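Local coordinates for protein putative cytosine/guanine deaminase (Unidentified, PDB 2PAJ) that catalyses the zinc-dependent hydrolytic deamination of 2-amino-4-hydroxypteridines such as isoxanthopterin, giving the 2,4-dihydroxypteridine and ammonium, at residues H274-L277 with W282-H285; G170-R175 with P228-E233. One frame throughout, in Å; residues are numbered along the deposited sequence.

Interaction 1. Residues H274-L277 with W282-H285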
loop_
_atom_site.group_PDB
_atom_site.type_symbol
_atom_site.label_atom_id
_atom_site.label_comp_id
_atom_site.label_asym_id
_atom_site.label_seq_id
_atom_site.Cartn_x
_atom_site.Cartn_y
_atom_site.Cartn_z
ATOM N N HIS A 274 1.933 -1.113 26.372
ATOM C CA HIS A 274 3.115 -1.855 25.966
ATOM C C HIS A 274 3.880 -1.178 24.849
ATOM O O HIS A 274 4.445 -1.845 23.985
ATOM C CB HIS A 274 2.715 -3.262 25.551
ATOM C CG HIS A 274 2.151 -4.064 26.678
ATOM N ND1 HIS A 274 2.848 -5.088 27.284
ATOM C CD2 HIS A 274 0.992 -3.937 27.366
ATOM C CE1 HIS A 274 2.143 -5.552 28.300
ATOM N NE2 HIS A 274 1.012 -4.871 28.371
ATOM N N ASP A 275 3.887 0.154 24.881
ATOM C CA ASP A 275 4.598 0.974 23.904
ATOM C C ASP A 275 4.225 0.729 22.440
ATOM O O ASP A 275 5.083 0.818 21.556
ATOM C CB ASP A 275 6.114 0.787 24.070
ATOM C CG ASP A 275 6.611 1.174 25.465
ATOM O OD1 ASP A 275 6.357 2.321 25.909
ATOM O OD2 ASP A 275 7.261 0.327 26.116
ATOM N N TRP A 276 2.949 0.444 22.178
ATOM C CA TRP A 276 2.511 0.179 20.816
ATOM C C TRP A 276 1.451 1.112 20.244
ATOM O O TRP A 276 0.544 0.683 19.530
ATOM C CB TRP A 276 2.061 -1.281 20.665
ATOM C CG TRP A 276 3.136 -2.117 20.100
ATOM C CD1 TRP A 276 4.221 -2.628 20.769
ATOM C CD2 TRP A 276 3.342 -2.421 18.714
ATOM N NE1 TRP A 276 5.093 -3.221 19.884
ATOM C CE2 TRP A 276 4.585 -3.111 18.618
ATOM C CE3 TRP A 276 2.607 -2.176 17.542
ATOM C CZ2 TRP A 276 5.107 -3.557 17.389
ATOM C CZ3 TRP A 276 3.123 -2.619 16.328
ATOM C CH2 TRP A 276 4.365 -3.304 16.260
ATOM N N LEU A 277 1.574 2.394 20.563
ATOM C CA LEU A 277 0.680 3.413 20.031
ATOM C C LEU A 277 1.569 4.604 19.702
ATOM O O LEU A 277 2.751 4.611 20.033
ATOM C CB LEU A 277 -0.388 3.839 21.046
ATOM C CG LEU A 277 -1.485 2.876 21.523
ATOM C CD1 LEU A 277 -2.541 3.672 22.279
ATOM C CD2 LEU A 277 -2.115 2.150 20.354
ATOM N N TRP A 282 0.699 2.124 13.192
ATOM C CA TRP A 282 -0.569 2.081 12.466
ATOM C C TRP A 282 -1.036 0.617 12.347
ATOM O O TRP A 282 -0.235 -0.292 12.147
ATOM C CB TRP A 282 -0.452 2.797 11.100
ATOM C CG TRP A 282 -0.148 1.972 9.910
ATOM C CD1 TRP A 282 -1.036 1.322 9.103
ATOM C CD2 TRP A 282 1.140 1.766 9.335
ATOM N NE1 TRP A 282 -0.379 0.731 8.055
ATOM C CE2 TRP A 282 0.961 0.984 8.172
ATOM C CE3 TRP A 282 2.434 2.167 9.688
ATOM C CZ2 TRP A 282 2.031 0.590 7.359
ATOM C CZ3 TRP A 282 3.488 1.781 8.886
ATOM C CH2 TRP A 282 3.281 0.997 7.730
ATOM N N TYR A 283 -2.338 0.394 12.508
ATOM C CA TYR A 283 -2.891 -0.958 12.451
ATOM C C TYR A 283 -3.815 -1.292 11.303
ATOM O O TYR A 283 -4.523 -0.438 10.775
ATOM C CB TYR A 283 -3.656 -1.289 13.724
ATOM C CG TYR A 283 -2.808 -1.334 14.966
ATOM C CD1 TYR A 283 -2.665 -0.205 15.767
ATOM C CD2 TYR A 283 -2.150 -2.511 15.345
ATOM C CE1 TYR A 283 -1.903 -0.241 16.901
ATOM C CE2 TYR A 283 -1.383 -2.556 16.482
ATOM C CZ TYR A 283 -1.265 -1.418 17.257
ATOM O OH TYR A 283 -0.521 -1.439 18.408
ATOM N N ALA A 284 -3.804 -2.572 10.954
ATOM C CA ALA A 284 -4.653 -3.123 9.913
ATOM C C ALA A 284 -5.706 -3.997 10.595
ATOM O O ALA A 284 -5.547 -4.408 11.743
ATOM C CB ALA A 284 -3.835 -3.965 8.947
ATOM N N HIS A 285 -6.783 -4.270 9.870
ATOM C CA HIS A 285 -7.876 -5.109 10.347
ATOM C C HIS A 285 -8.385 -4.765 11.736
ATOM O O HIS A 285 -8.590 -5.646 12.561
ATOM C CB HIS A 285 -7.455 -6.587 10.294
ATOM C CG HIS A 285 -7.110 -7.063 8.912
ATOM N ND1 HIS A 285 -6.872 -6.192 7.866
ATOM C CD2 HIS A 285 -6.928 -8.309 8.411
ATOM C CE1 HIS A 285 -6.557 -6.880 6.782
ATOM N NE2 HIS A 285 -6.582 -8.167 7.086
#
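In the TIM barrel of this amidohydrolase, Y283 on barrel strand 281-284 reaches back to W276, in the loop that joins helix 267-273 to the strand. The helix stops in a Schellman motif whose C-prime residue is D275, at positive phi (56°), and the carbonyl of the residue that follows, W276 O, accepts a hydrogen bond from Y283 OH at 2.6 Å. The hydroxyl lies in the carbonyl plane, with a C=O...OH angle of 146°. With chi1 at -64°, CG of Y283 stands anti to its own carbonyl carbon, and the phenol runs out to the turn. Its oxygen also sits at the edge of the W276 indole, near the ring plane, 3.3 Å from CE3, and the two side chains cross obliquely, with Y283 CZ 4.0 Å from W276 CE3. The far end of the indole is tied elsewhere: NE1 is bonded to M231 O of helix 228-240. The phenol thus meets both the backbone and the side chain of W276, in buried surroundings that include C271 and L249. Just beyond the end of the strand comes H285, a ligand of the zinc ion, while the nearest atom of the Y283 side chain is about 10 Å from the metal. L277 adds an apolar touch, its CD2 at the edge of the phenol, 4.2 Å from Y283 CE1.

Interaction 2. Residues G170-R175 with P228-E233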
loop_
_atom_site.group_PDB
_atom_site.type_symbol
_atom_site.label_atom_id
_atom_site.label_comp_id
_atom_site.label_asym_id
_atom_site.label_seq_id
_atom_site.Cartn_x
_atom_site.Cartn_y
_atom_site.Cartn_z
ATOM N N GLY A 170 6.115 -11.492 11.434
ATOM C CA GLY A 170 6.575 -12.731 12.030
ATOM C C GLY A 170 6.038 -12.977 13.426
ATOM O O GLY A 170 5.195 -12.233 13.935
ATOM N N ALA A 171 6.524 -14.043 14.047
ATOM C CA ALA A 171 6.107 -14.384 15.394
ATOM C C ALA A 171 7.187 -15.133 16.147
ATOM O O ALA A 171 8.073 -15.746 15.556
ATOM C CB ALA A 171 4.833 -15.216 15.360
ATOM N N THR A 172 7.103 -15.056 17.469
ATOM C CA THR A 172 8.035 -15.748 18.345
ATOM C C THR A 172 7.303 -16.919 18.984
ATOM O O THR A 172 7.907 -17.752 19.631
ATOM C CB THR A 172 8.609 -14.807 19.426
ATOM O OG1 THR A 172 7.545 -14.226 20.186
ATOM C CG2 THR A 172 9.428 -13.721 18.778
ATOM N N GLN A 173 5.991 -16.975 18.799
ATOM C CA GLN A 173 5.205 -18.083 19.322
ATOM C C GLN A 173 4.179 -18.612 18.356
ATOM O O GLN A 173 4.045 -18.108 17.235
ATOM C CB GLN A 173 4.499 -17.725 20.620
ATOM C CG GLN A 173 4.070 -16.313 20.744
ATOM C CD GLN A 173 4.666 -15.734 21.978
ATOM O OE1 GLN A 173 5.892 -15.713 22.119
ATOM N NE2 GLN A 173 3.819 -15.293 22.904
ATOM N N THR A 174 3.429 -19.614 18.816
ATOM C CA THR A 174 2.415 -20.258 17.982
ATOM C C THR A 174 1.620 -21.337 18.710
ATOM O O THR A 174 0.385 -21.447 18.557
ATOM C CB THR A 174 3.062 -20.958 16.773
ATOM O OG1 THR A 174 2.076 -21.786 16.137
ATOM C CG2 THR A 174 4.268 -21.819 17.224
ATOM N N ARG A 175 2.355 -22.147 19.470
ATOM C CA ARG A 175 1.801 -23.271 20.208
ATOM C C ARG A 175 0.663 -24.005 19.503
ATOM O O ARG A 175 -0.484 -24.105 19.984
ATOM C CB ARG A 175 1.422 -22.865 21.633
ATOM C CG ARG A 175 2.373 -23.481 22.681
ATOM C CD ARG A 175 3.824 -22.934 22.548
ATOM N NE ARG A 175 4.858 -23.936 22.243
ATOM C CZ ARG A 175 5.679 -23.866 21.185
ATOM N NH1 ARG A 175 5.575 -22.846 20.328
ATOM N NH2 ARG A 175 6.626 -24.788 20.997
ATOM N N PRO A 228 3.766 -10.058 25.388
ATOM C CA PRO A 228 3.682 -8.626 25.692
ATOM C C PRO A 228 4.982 -7.971 26.168
ATOM O O PRO A 228 5.184 -6.768 25.991
ATOM C CB PRO A 228 2.544 -8.547 26.713
ATOM C CG PRO A 228 2.468 -9.904 27.287
ATOM C CD PRO A 228 2.764 -10.823 26.152
ATOM N N ARG A 229 5.862 -8.762 26.770
ATOM C CA ARG A 229 7.156 -8.259 27.235
ATOM C C ARG A 229 7.954 -7.992 25.961
ATOM O O ARG A 229 8.736 -7.042 25.865
ATOM C CB ARG A 229 7.843 -9.333 28.088
ATOM C CG ARG A 229 9.339 -9.162 28.330
ATOM C CD ARG A 229 9.916 -10.535 28.699
ATOM N NE ARG A 229 11.314 -10.522 29.140
ATOM C CZ ARG A 229 11.954 -11.604 29.603
ATOM N NH1 ARG A 229 11.326 -12.783 29.682
ATOM N NH2 ARG A 229 13.222 -11.516 30.007
ATOM N N GLU A 230 7.734 -8.856 24.981
ATOM C CA GLU A 230 8.404 -8.737 23.709
ATOM C C GLU A 230 7.900 -7.555 22.881
ATOM O O GLU A 230 8.663 -6.978 22.112
ATOM C CB GLU A 230 8.263 -10.038 22.922
ATOM C CG GLU A 230 9.357 -11.028 23.224
ATOM C CD GLU A 230 9.162 -12.349 22.508
ATOM O OE1 GLU A 230 10.156 -13.104 22.363
ATOM O OE2 GLU A 230 8.012 -12.639 22.106
ATOM N N MET A 231 6.632 -7.168 23.022
ATOM C CA MET A 231 6.197 -6.040 22.213
ATOM C C MET A 231 6.810 -4.734 22.723
ATOM O O MET A 231 7.014 -3.795 21.951
ATOM C CB MET A 231 4.653 -5.966 22.057
ATOM C CG MET A 231 3.758 -6.333 23.228
ATOM S SD MET A 231 2.003 -6.657 22.705
ATOM C CE MET A 231 1.228 -5.102 23.035
ATOM N N ARG A 232 7.151 -4.683 24.007
ATOM C CA ARG A 232 7.786 -3.480 24.534
ATOM C C ARG A 232 9.187 -3.373 23.937
ATOM O O ARG A 232 9.531 -2.365 23.300
ATOM C CB ARG A 232 7.885 -3.506 26.058
ATOM C CG ARG A 232 6.579 -3.218 26.769
ATOM C CD ARG A 232 6.837 -2.678 28.158
ATOM N NE ARG A 232 5.617 -2.347 28.892
ATOM C CZ ARG A 232 4.755 -3.244 29.367
ATOM N NH1 ARG A 232 4.983 -4.536 29.183
ATOM N NH2 ARG A 232 3.670 -2.855 30.036
ATOM N N GLU A 233 9.993 -4.416 24.125
ATOM C CA GLU A 233 11.349 -4.389 23.600
ATOM C C GLU A 233 11.336 -4.285 22.083
ATOM O O GLU A 233 12.165 -3.612 21.482
ATOM C CB GLU A 233 12.136 -5.619 24.075
ATOM C CG GLU A 233 11.485 -6.966 23.803
ATOM C CD GLU A 233 12.050 -8.085 24.700
ATOM O OE1 GLU A 233 11.875 -7.994 25.945
ATOM O OE2 GLU A 233 12.662 -9.050 24.165
#
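T172 and Q173, in the loop that leaves barrel strand 163-168 of the TIM barrel, face E230 in the first turn of helix 228-240. The segment starts at G170 in an extended conformation, and A171, paired through its backbone with E188, turns its methyl away from the helix. T172 follows and carries the contact. Its CB points to the helix, and E230 comes from the opposite direction, its chain extended beyond CG, so that hydroxyl and carboxylate meet between the two backbones. T172 OG1 donates to E230 OE2 at 2.5 Å, approaching on the syn side of that oxygen and 21° out of the carboxylate plane. The threonine torsion (chi1 57°) sets OG1 between its backbone N and carbonyl carbon and leaves CG2 beside the second carboxylate oxygen, 3.7 Å from E230 OE1. Hydroxyl and methyl therefore both lie against the same carboxylate. L190 of helix 190-203 touches the side chains of T172 and E230 alike, adding an apolar neighbour to this polar pair. The contact is near the protein surface, away from the zinc site, and joins two segments that each follow a barrel strand. At the next position Q173 also starts toward the helix at CB, but its chain is bent at chi2 and slides past the glutamate in the opposite direction. The amide and carboxylate planes are 39° apart, and the meeting is a loose one: Q173 OE1 comes no nearer than 3.7 Å to E230 OE2.

From the N terminus, interaction 2 comes first: residues 170-175 leave strand 163-168, and the chain passes through helix 190-203 and strand 213-217 before 228-233 closes this long loop. Strand 244-248 and helix 267-273 follow, and interaction 1 then closes a short loop between 274-277 and 282-285. The two are in series, neither nested nor crossed, with centres about 14 Å apart. Helix 228-240 bridges them: its first turns face the 170-175 loop and also meet 274-277, where H274 ND1 is probably hydrogen-bonded to P228 O. The loop after strand 163-168, helix 228-240 and the turn before strand 281-284 are thus connected in turn.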